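Probable hydrolase (PDB 3OM8) probably hydrolyses a small ester or lactone as an alpha/beta-hydrolase, with 3-oxoadipate enol-lactonase activity suggested but not established. Local coordinates at residues N34-T39 with G190-V195; G155-W160 with A178-T183. One frame throughout, in Å; residues are numbered along the deposited sequence.

Contact 1. Residues N34-T39 with G190-V195. With EDO (1,2-ethanediol), chain F.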
loop_
_atom_site.group_PDB
_atom_site.type_symbol
_atom_site.label_atom_id
_atom_site.label_comp_id
_atom_site.label_asym_id
_atom_site.label_seq_id
_atom_site.Cartn_x
_atom_site.Cartn_y
_atom_site.Cartn_z
ATOM N N ASN B 34 12.130 19.646 -2.656
ATOM C CA ASN B 34 12.731 19.052 -1.462
ATOM C C ASN B 34 11.858 19.065 -0.208
ATOM O O ASN B 34 10.821 19.712 -0.166
ATOM C CB ASN B 34 14.063 19.735 -1.137
ATOM C CG ASN B 34 14.901 20.011 -2.369
ATOM O OD1 ASN B 34 14.993 19.187 -3.267
ATOM N ND2 ASN B 34 15.528 21.180 -2.409
ATOM N N SER B 35 12.295 18.339 0.816
ATOM C CA SER B 35 11.683 18.430 2.134
ATOM C C SER B 35 12.071 19.766 2.761
ATOM O O SER B 35 13.080 20.373 2.391
ATOM C CB SER B 35 12.190 17.305 3.034
ATOM O OG SER B 35 11.835 17.513 4.397
ATOM N N ILE B 36 11.275 20.216 3.716
ATOM C CA ILE B 36 11.661 21.362 4.537
ATOM C C ILE B 36 12.988 21.001 5.200
ATOM O O ILE B 36 13.238 19.831 5.500
ATOM C CB ILE B 36 10.606 21.620 5.623
ATOM C CG1 ILE B 36 10.812 22.959 6.303
ATOM C CG2 ILE B 36 10.640 20.496 6.668
ATOM C CD1 ILE B 36 9.875 23.146 7.469
ATOM N N GLY B 37 13.851 21.986 5.415
ATOM C CA GLY B 37 15.090 21.739 6.131
ATOM C C GLY B 37 16.179 21.030 5.344
ATOM O O GLY B 37 17.201 20.657 5.914
ATOM N N THR B 38 15.979 20.834 4.042
ATOM C CA THR B 38 17.005 20.175 3.245
ATOM C C THR B 38 17.393 21.009 2.040
ATOM O O THR B 38 16.834 22.083 1.811
ATOM C CB THR B 38 16.574 18.760 2.740
ATOM O OG1 THR B 38 15.554 18.895 1.741
ATOM C CG2 THR B 38 16.080 17.878 3.891
ATOM N N THR B 39 18.357 20.499 1.278
ATOM C CA THR B 39 18.758 21.103 0.014
ATOM C C THR B 39 18.594 20.101 -1.131
ATOM O O THR B 39 18.275 18.932 -0.910
ATOM C CB THR B 39 20.214 21.541 0.051
ATOM O OG1 THR B 39 21.055 20.384 0.098
ATOM C CG2 THR B 39 20.484 22.420 1.294
ATOM N N GLY B 190 9.023 30.473 7.752
ATOM C CA GLY B 190 8.184 30.755 6.600
ATOM C C GLY B 190 7.518 29.511 6.046
ATOM O O GLY B 190 6.348 29.539 5.660
ATOM N N SER B 191 8.272 28.415 6.001
ATOM C CA SER B 191 7.770 27.159 5.451
ATOM C C SER B 191 6.707 26.532 6.359
ATOM O O SER B 191 5.681 26.075 5.866
ATOM C CB SER B 191 8.922 26.190 5.174
ATOM O OG SER B 191 9.796 26.719 4.186
ATOM N N PHE B 192 6.948 26.534 7.674
ATOM C CA PHE B 192 5.942 26.130 8.664
ATOM C C PHE B 192 4.608 26.851 8.472
ATOM O O PHE B 192 3.551 26.295 8.750
ATOM C CB PHE B 192 6.404 26.428 10.097
ATOM C CG PHE B 192 7.542 25.577 10.574
ATOM C CD1 PHE B 192 7.702 24.284 10.124
ATOM C CD2 PHE B 192 8.444 26.072 11.500
ATOM C CE1 PHE B 192 8.750 23.501 10.583
ATOM C CE2 PHE B 192 9.490 25.294 11.963
ATOM C CZ PHE B 192 9.645 24.006 11.508
ATOM N N ALA B 193 4.653 28.106 8.045
ATOM C CA ALA B 193 3.421 28.867 7.871
ATOM C C ALA B 193 2.652 28.403 6.631
ATOM O O ALA B 193 1.429 28.298 6.659
ATOM C CB ALA B 193 3.708 30.371 7.813
ATOM N N ALA B 194 3.374 28.139 5.548
ATOM C CA ALA B 194 2.771 27.571 4.348
ATOM C C ALA B 194 2.048 26.284 4.733
ATOM O O ALA B 194 0.883 26.098 4.402
ATOM C CB ALA B 194 3.830 27.287 3.285
ATOM N N VAL B 195 2.747 25.419 5.458
ATOM C CA VAL B 195 2.183 24.158 5.931
ATOM C C VAL B 195 0.969 24.384 6.827
ATOM O O VAL B 195 -0.079 23.769 6.643
ATOM C CB VAL B 195 3.219 23.356 6.733
ATOM C CG1 VAL B 195 2.574 22.135 7.325
ATOM C CG2 VAL B 195 4.387 22.976 5.856
HETATM C C1 EDO F . 6.191 19.375 5.789
HETATM O O1 EDO F . 5.942 18.694 7.032
HETATM C C2 EDO F . 7.669 19.768 5.689
HETATM O O2 EDO F . 8.460 18.964 4.784
#

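Contact 2. Residues G155-W160 with A178-T183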
loop_
_atom_site.group_PDB
_atom_site.type_symbol
_atom_site.label_atom_id
_atom_site.label_comp_id
_atom_site.label_asym_id
_atom_site.label_seq_id
_atom_site.Cartn_x
_atom_site.Cartn_y
_atom_site.Cartn_z
ATOM N N GLY B 155 15.319 17.755 16.541
ATOM C CA GLY B 155 13.900 17.545 16.316
ATOM C C GLY B 155 13.672 16.828 15.003
ATOM O O GLY B 155 13.108 15.737 14.972
ATOM N N PHE B 156 14.122 17.436 13.912
ATOM C CA PHE B 156 13.927 16.849 12.598
ATOM C C PHE B 156 14.561 15.471 12.457
ATOM O O PHE B 156 13.897 14.526 12.038
ATOM C CB PHE B 156 14.485 17.746 11.511
ATOM C CG PHE B 156 13.612 18.913 11.175
ATOM C CD1 PHE B 156 12.518 18.757 10.334
ATOM C CD2 PHE B 156 13.903 20.179 11.677
ATOM C CE1 PHE B 156 11.722 19.837 10.003
ATOM C CE2 PHE B 156 13.110 21.261 11.353
ATOM C CZ PHE B 156 12.019 21.093 10.509
ATOM N N LEU B 157 15.849 15.365 12.773
ATOM C CA LEU B 157 16.550 14.096 12.616
ATOM C C LEU B 157 15.851 12.992 13.401
ATOM O O LEU B 157 15.775 11.855 12.956
ATOM C CB LEU B 157 18.013 14.211 13.044
ATOM C CG LEU B 157 18.887 15.131 12.192
ATOM C CD1 LEU B 157 20.273 15.256 12.801
ATOM C CD2 LEU B 157 18.975 14.636 10.757
ATOM N N GLY B 158 15.323 13.343 14.563
ATOM C CA GLY B 158 14.645 12.387 15.409
ATOM C C GLY B 158 13.353 11.873 14.804
ATOM O O GLY B 158 12.984 10.724 15.043
ATOM N N ASN B 159 12.668 12.714 14.028
ATOM C CA ASN B 159 11.440 12.302 13.344
ATOM C C ASN B 159 11.693 11.665 11.987
ATOM O O ASN B 159 10.861 10.911 11.491
ATOM C CB ASN B 159 10.489 13.484 13.147
ATOM C CG ASN B 159 9.880 13.964 14.447
ATOM O OD1 ASN B 159 8.862 13.442 14.915
ATOM N ND2 ASN B 159 10.510 14.956 15.045
ATOM N N TRP B 160 12.831 11.996 11.388
ATOM C CA TRP B 160 13.135 11.614 10.013
ATOM C C TRP B 160 13.716 10.211 9.917
ATOM O O TRP B 160 13.471 9.503 8.956
ATOM C CB TRP B 160 14.160 12.565 9.414
ATOM C CG TRP B 160 13.634 13.883 8.937
ATOM C CD1 TRP B 160 12.336 14.298 8.910
ATOM C CD2 TRP B 160 14.414 14.961 8.409
ATOM N NE1 TRP B 160 12.262 15.573 8.396
ATOM C CE2 TRP B 160 13.525 15.996 8.073
ATOM C CE3 TRP B 160 15.781 15.144 8.176
ATOM C CZ2 TRP B 160 13.954 17.191 7.516
ATOM C CZ3 TRP B 160 16.205 16.332 7.621
ATOM C CH2 TRP B 160 15.296 17.342 7.301
ATOM N N ALA B 178 23.921 18.501 8.764
ATOM C CA ALA B 178 24.553 19.714 8.257
ATOM C C ALA B 178 23.584 20.580 7.464
ATOM O O ALA B 178 23.649 21.796 7.545
ATOM C CB ALA B 178 25.786 19.396 7.443
HETATM N N MSE B 179 22.672 19.966 6.718
HETATM C CA MSE B 179 21.703 20.741 5.945
HETATM C C MSE B 179 20.815 21.549 6.870
HETATM O O MSE B 179 20.502 22.708 6.598
HETATM C CB MSE B 179 20.814 19.830 5.100
HETATM C CG MSE B 179 21.530 19.089 3.987
HETATM SE SE MSE B 179 20.322 17.877 3.007
HETATM C CE MSE B 179 21.612 17.254 1.690
ATOM N N LEU B 180 20.390 20.907 7.950
ATOM C CA LEU B 180 19.546 21.544 8.941
ATOM C C LEU B 180 20.292 22.687 9.626
ATOM O O LEU B 180 19.787 23.808 9.686
ATOM C CB LEU B 180 19.067 20.507 9.960
ATOM C CG LEU B 180 17.968 19.600 9.391
ATOM C CD1 LEU B 180 17.842 18.268 10.144
ATOM C CD2 LEU B 180 16.637 20.356 9.355
HETATM N N MSE B 181 21.497 22.396 10.111
HETATM C CA MSE B 181 22.339 23.372 10.797
HETATM C C MSE B 181 22.649 24.614 9.949
HETATM O O MSE B 181 23.000 25.660 10.481
HETATM C CB MSE B 181 23.655 22.725 11.252
HETATM C CG MSE B 181 23.536 21.699 12.380
HETATM SE SE MSE B 181 22.813 22.405 14.052
HETATM C CE MSE B 181 24.157 23.765 14.429
ATOM N N ALA B 182 22.524 24.493 8.633
ATOM C CA ALA B 182 22.810 25.607 7.741
ATOM C C ALA B 182 21.529 26.235 7.227
ATOM O O ALA B 182 21.561 27.066 6.317
ATOM C CB ALA B 182 23.654 25.142 6.579
ATOM N N THR B 183 20.399 25.825 7.793
ATOM C CA THR B 183 19.117 26.364 7.363
ATOM C C THR B 183 18.731 27.600 8.182
ATOM O O THR B 183 18.656 27.555 9.415
ATOM C CB THR B 183 17.991 25.313 7.415
ATOM O OG1 THR B 183 18.234 24.303 6.423
ATOM C CG2 THR B 183 16.652 25.962 7.108
#

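Contact 1. Residues N34-T39 with G190-V195
Ile36, in the loop after strand 29-33, reaches Ser191 and Phe192 of helix 185-196. Its CB and CG2 lie beside a bound 1,2-ethanediol, probably from the crystallisation liquor, with Ile36 CG2 a close 3.2 Å from C2 of the diol. The other branch leaves the diol: CG1, anti to the backbone N (chi1 -168°), and the extended chain beyond it stretch towards the helix. Ile36 CG1 meets Ser191 CB at 3.9 Å. At the tip, Ile36 CD1 comes close to Phe192 CE1 (3.3 Å), approaching the ring obliquely, while the side chains cross at about a right angle. Ile36 and Gly37 are central in a type II turn, Gly37 taking the positive phi. Thr38 OG1 donates a hydrogen bond to Ser35 O (3.0 Å), tying the turn's ends where the backbone bond is weak; Ser35 OG donates one to an in-plane lone pair of Ile36 O (2.9 Å). Ile36 N hydrogen-bonds O2 of the diol at 3.3 Å, nearly straight (165°). The diol also hydrogen-bonds Ser101 OG and Leu102 N, consistent with an oxyanion-hole-like site. Ile36 thus bridges the loop after strand 29-33 to helices 185-196 and 150-160 (Phe156); helix 134-145 joins through Arg139 and Ile140 on Phe192.

Contact 2. Residues G155-W160 with A178-T183
Trp160 and Phe156, one helical turn apart, present their rings to Leu180 of the facing helix. One face of the indole carries Phe156 CB, 3.9 Å above the plane and over its centre; the ring also meets that of His246, the planes about 20° apart. Leu180 CG stands anti to the carbonyl carbon (chi1 -75°), which sends the branch across to both rings, approached obliquely. Leu180 CD2 lies 3.6 Å from Phe156 CD2. Leu180 CD1 sits 3.6 Å from Trp160 CZ3, on the six-membered ring, and 3.7 Å from Phe156 CB. Leu180 CD1 also meets Leu157 CD2 at 3.9 Å, the two leucines sliding past each other in opposite directions. Ala153 touches Leu180 too, so residues spaced i, i+3, i+4 and i+7 along helix 150-160 surround one side chain, a knobs-into-holes pattern. Both helices belong to the cap that alpha/beta-hydrolases insert between core strands, here 118-124 and 211-216. His246 belongs to a probable Ser-His-Asp triad with Ser101 and Asp219, which puts Trp160 at the cap's inner side. Just beyond Leu180, Thr183 OG1 hydrogen-bonds back to Met179 O at 2.8 Å. Farther off, Gly155 O accepts hydrogen bonds from Asn159 N and, from above the carbonyl plane, Asn159 ND2 (2.7 Å); Asn159 also packs on Trp129 of the second subunit.

Overall arrangement
After strands 7-10 and 16-22 the chain runs through strand 29-33 into the loop 34-39, then alternates strands and helices up to strand 118-124. It next enters the helical cap, where contact 2 closes a short loop between helices 150-160 and 171-181, with helix 163-167 within it. Helix 185-196 follows and closes the far longer loop of contact 1 by returning to 34-39, so contact 2 lies wholly within that loop without crossing it. Contact 1 ties the core to the cap; contact 2 joins two cap helices. They also touch directly: Trp160 CZ2 packs 3.4 Å from Ile36 O, and Leu180 CD2 lies 3.5 Å from Gly37 O.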